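1,4-dihydroxy-2-naphthoyl-CoA hydrolase (Synechocystis sp., PDB 4K00) catalyses the specific hydrolysis of 1,4-dihydroxy-2-naphthoyl-CoA to 1,4-dihydroxy-2-naphthoate and CoA, a step of phylloquinone (vitamin K1) biosynthesis in the cyanobacterium. Local coordinates at the interface of chains A and B and the interface of chains A and C. Sequence-based numbering; all coordinates share one arbitrary frame. Chains: chain A/B/C, 1,4-dihydroxy-2-naphthoyl-CoA hydrolase.

Helix 26-43 of chain A serves both interfaces and illustrates how one long helix of a hotdog fold can meet two neighbours. Contact 1 uses its first turns against the same helix of chain B, its centre about 11 Å from A:Asp19, the predicted active-site residue. Contact 2 takes later turns, with A:His34 and A:Glu38, joined by helix 48-54, against chain C, and its centre lies about 23 Å from A:Asp19. The centres of the two contacts are about 16 Å apart. Together they tie chain A to two partners in the deposited assembly of four copies, probably the functional tetramer.

Contact 1: the interface of chains A and B. Residues chain A 26-27, 30-31; chain B 27, 30-31, 64.
Two copies of one asparagine meet with different first torsions: A:Asn27 has chi1 -147°, carrying its amide toward the partner helix, whereas B:Asn27 has chi1 87°, with CG lying between the backbone N and the carbonyl carbon. In this hotdog-fold thioesterase the pair sits in the opening turn of helix 26-43 of each chain, where the two side chains depart from the two-fold symmetry of the interface, probably because both could not take the same central place. The amides pass at a slant, their planes 31° apart.

A:Asn27 does most of the bonding. Its ND2 gives one hydrogen almost straight to the backbone O of B:Asn27 at 2.9 Å; the acceptor lies close to the plane of the side-chain amide, while the donor stands well above the plane of the carbonyl it meets. The other hydrogen points at a water 2.9 Å from ND2. That water passes the link on to the side-chain oxygen OE1 of B:Gln31 at 2.8 Å, an oxygen brought round by the bend at chi2 of the glutamine. The reverse bond, from ND2 of B:Asn27 to the backbone O of A:Asn27, is weak at 3.1 Å and strongly bent at its hydrogen. Were A:Asn27 replaced by an alanine, the carbonyl of B:Asn27 would probably lose this cross-chain donor, and the bridging water its link to chain A.

Beside the amides, A:Leu30 and B:Leu30 cross at about a right angle, and their CD1 methyls meet at 3.3 Å, tighter than usual van der Waals contact, so packing between the helices is close here. A:Phe26 flanks the asparagines, one ring face covered by CB of A:Asn27 at 3.9 Å above its centre. The far edge of that ring reaches chain B, where CE2 lies 4.2 Å from CB of B:Ala64 on strand 61-68.

Contact 2: the interface of chains A and C. Residues chain A 34, 38, 48-49; chain C 14-15, 74.
The carboxylate of A:Glu38 accepts the backbone N-H of C:Leu15, with OE2 2.7 Å from that N and offering its syn lone pair, the one on the side of the other oxygen. The N belongs to the first residue of the short 3-10 helix 15-17, so the carboxylate caps the start of that helix from the neighbouring chain in this hotdog tetramer, which is probably the functional form. OE2 also lies in the ring plane at the edge of C:Tyr14, and the carboxylate stands steeply, 78°, to that ring.

The leucine side chain continues the contact. A chi1 of -178° swings CG of C:Leu15 away from its bonded N, and the side chain passes A:His34 at a slant, placing CD2 3.9 Å from CE1 of the imidazole. A:Leu48 adds looser apolar cover from helix 48-54. Farther along, A:Gln49 sets its CB 3.3 Å from the backbone O of C:Cys74, and C:Cys74 also turns its SG toward the carboxylate, 3.8 Å from OE2 of A:Glu38.

Behind this first shell, A:His34, one turn earlier on helix 26-43, steadies the carboxylate from within chain A. The glutamate chain is extended beyond CG, and with both oxygens engaged, its carboxylate is probably hindered from turning. Water 2 joins the outer edge of the patch: the backbone N of C:Cys74 gives it a nearly straight bond, and OE1 of A:Gln49 lies 2.6 Å from the water O. ND1 of A:His34 gives its hydrogen to OE1 of A:Glu38 at 2.8 Å; OE1 lies in the imidazole plane, while ND1 meets it from 50° out of the carboxylate plane.

Contact 1: the interface of chains A and B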
# COMPACT_ATOMS: atom_id res chain seq x y z
N PHE A 26 2.40 -3.00 -10.91
CA PHE A 26 2.13 -4.41 -11.16
C PHE A 26 1.40 -5.03 -9.97
O PHE A 26 0.44 -5.78 -10.14
CB PHE A 26 3.42 -5.17 -11.48
CG PHE A 26 4.22 -5.54 -10.26
CD1 PHE A 26 5.03 -4.60 -9.64
CD2 PHE A 26 4.18 -6.82 -9.75
CE1 PHE A 26 5.76 -4.95 -8.52
CE2 PHE A 26 4.90 -7.17 -8.64
CZ PHE A 26 5.70 -6.23 -8.02
N ASN A 27 1.84 -4.69 -8.77
CA ASN A 27 1.39 -5.33 -7.54
C ASN A 27 -0.03 -4.93 -7.20
O ASN A 27 -0.74 -5.65 -6.50
CB ASN A 27 2.29 -4.88 -6.38
CG ASN A 27 2.47 -5.94 -5.34
OD1 ASN A 27 2.26 -7.13 -5.60
ND2 ASN A 27 2.90 -5.54 -4.16
N LEU A 30 -2.58 -7.37 -8.54
CA LEU A 30 -2.73 -8.50 -7.63
C LEU A 30 -3.60 -8.15 -6.44
O LEU A 30 -4.37 -8.99 -5.97
CB LEU A 30 -1.38 -9.01 -7.13
CG LEU A 30 -0.76 -10.18 -7.88
CD1 LEU A 30 0.57 -10.56 -7.25
CD2 LEU A 30 -1.71 -11.39 -7.92
N GLN A 31 -3.46 -6.92 -5.93
CA GLN A 31 -4.33 -6.42 -4.86
C GLN A 31 -5.79 -6.47 -5.32
O GLN A 31 -6.68 -6.89 -4.57
CB GLN A 31 -3.90 -5.00 -4.44
CG GLN A 31 -4.79 -4.30 -3.42
CD GLN A 31 -5.09 -5.17 -2.23
OE1 GLN A 31 -4.25 -5.97 -1.79
NE2 GLN A 31 -6.31 -5.04 -1.70
N ASN B 27 1.13 -9.86 -0.84
CA ASN B 27 1.76 -9.15 -1.92
C ASN B 27 2.79 -8.14 -1.43
O ASN B 27 3.56 -7.60 -2.23
CB ASN B 27 0.76 -8.59 -2.94
CG ASN B 27 0.24 -7.24 -2.56
OD1 ASN B 27 0.36 -6.82 -1.41
ND2 ASN B 27 -0.36 -6.54 -3.54
N LEU B 30 6.04 -9.55 -2.38
CA LEU B 30 6.36 -9.21 -3.76
C LEU B 30 6.86 -7.77 -3.88
O LEU B 30 7.71 -7.49 -4.70
CB LEU B 30 5.15 -9.40 -4.68
CG LEU B 30 4.97 -10.80 -5.30
CD1 LEU B 30 3.71 -10.82 -6.15
CD2 LEU B 30 6.19 -11.17 -6.13
N GLN B 31 6.31 -6.86 -3.07
CA GLN B 31 6.84 -5.49 -2.97
C GLN B 31 8.32 -5.49 -2.55
O GLN B 31 9.16 -4.80 -3.14
CB GLN B 31 5.99 -4.64 -2.01
CG GLN B 31 6.49 -3.23 -1.75
CD GLN B 31 6.82 -2.46 -3.02
OE1 GLN B 31 6.16 -2.62 -4.04
NE2 GLN B 31 7.85 -1.62 -2.95
N ALA B 64 4.79 -11.98 -12.54
CA ALA B 64 5.24 -12.20 -11.19
C ALA B 64 4.59 -13.43 -10.60
O ALA B 64 3.39 -13.68 -10.81
CB ALA B 64 4.93 -10.98 -10.34
O HOH W 1 3.37 -2.78 -3.50

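Contact 2: the interface of chains A and C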
# COMPACT_ATOMS: atom_id res chain seq x y z
N HIS A 34 -7.17 -9.96 -5.06
CA HIS A 34 -7.54 -10.35 -3.71
C HIS A 34 -8.85 -9.67 -3.29
O HIS A 34 -9.68 -10.29 -2.64
CB HIS A 34 -6.39 -10.06 -2.72
CG HIS A 34 -6.49 -10.84 -1.44
ND1 HIS A 34 -7.35 -10.50 -0.43
CD2 HIS A 34 -5.85 -11.96 -1.03
CE1 HIS A 34 -7.23 -11.37 0.56
NE2 HIS A 34 -6.32 -12.26 0.22
N GLU A 38 -12.24 -11.22 -1.98
CA GLU A 38 -12.92 -10.75 -0.79
C GLU A 38 -14.35 -10.33 -1.04
O GLU A 38 -15.21 -10.53 -0.19
CB GLU A 38 -12.14 -9.60 -0.12
CG GLU A 38 -10.86 -10.08 0.55
CD GLU A 38 -10.03 -8.92 1.08
OE1 GLU A 38 -9.12 -8.48 0.36
OE2 GLU A 38 -10.30 -8.49 2.22
N LEU A 48 -13.33 -13.50 6.18
CA LEU A 48 -11.96 -13.72 6.59
C LEU A 48 -11.76 -13.34 8.04
O LEU A 48 -11.06 -14.04 8.77
CB LEU A 48 -11.01 -12.88 5.73
CG LEU A 48 -10.68 -13.46 4.36
CD1 LEU A 48 -9.76 -12.51 3.61
CD2 LEU A 48 -10.07 -14.84 4.51
N GLN A 49 -12.39 -12.25 8.45
CA GLN A 49 -12.26 -11.76 9.80
C GLN A 49 -12.74 -12.78 10.83
O GLN A 49 -12.14 -12.91 11.89
CB GLN A 49 -13.02 -10.45 9.98
CG GLN A 49 -12.85 -9.85 11.37
CD GLN A 49 -11.40 -9.46 11.67
OE1 GLN A 49 -10.76 -8.76 10.90
NE2 GLN A 49 -10.89 -9.90 12.82
N TYR C 14 -10.84 -4.00 3.27
CA TYR C 14 -10.21 -5.21 2.76
C TYR C 14 -9.05 -5.59 3.66
O TYR C 14 -8.55 -4.77 4.45
CB TYR C 14 -9.73 -5.02 1.32
CG TYR C 14 -10.86 -4.63 0.39
CD1 TYR C 14 -11.86 -5.53 0.08
CD2 TYR C 14 -10.94 -3.34 -0.13
CE1 TYR C 14 -12.91 -5.17 -0.75
CE2 TYR C 14 -11.99 -2.97 -0.95
CZ TYR C 14 -12.97 -3.89 -1.24
OH TYR C 14 -14.01 -3.53 -2.06
N LEU C 15 -8.61 -6.82 3.52
CA LEU C 15 -7.51 -7.32 4.34
C LEU C 15 -6.30 -6.40 4.25
O LEU C 15 -5.66 -6.11 5.27
CB LEU C 15 -7.15 -8.75 3.93
CG LEU C 15 -6.05 -9.43 4.73
CD1 LEU C 15 -6.42 -9.51 6.21
CD2 LEU C 15 -5.76 -10.81 4.18
N CYS C 74 -11.25 -5.74 9.09
CA CYS C 74 -11.50 -6.40 7.81
C CYS C 74 -12.96 -6.81 7.68
O CYS C 74 -13.50 -7.46 8.55
CB CYS C 74 -10.60 -7.62 7.67
SG CYS C 74 -10.59 -8.39 6.04
O HOH W 2 -9.08 -6.83 10.73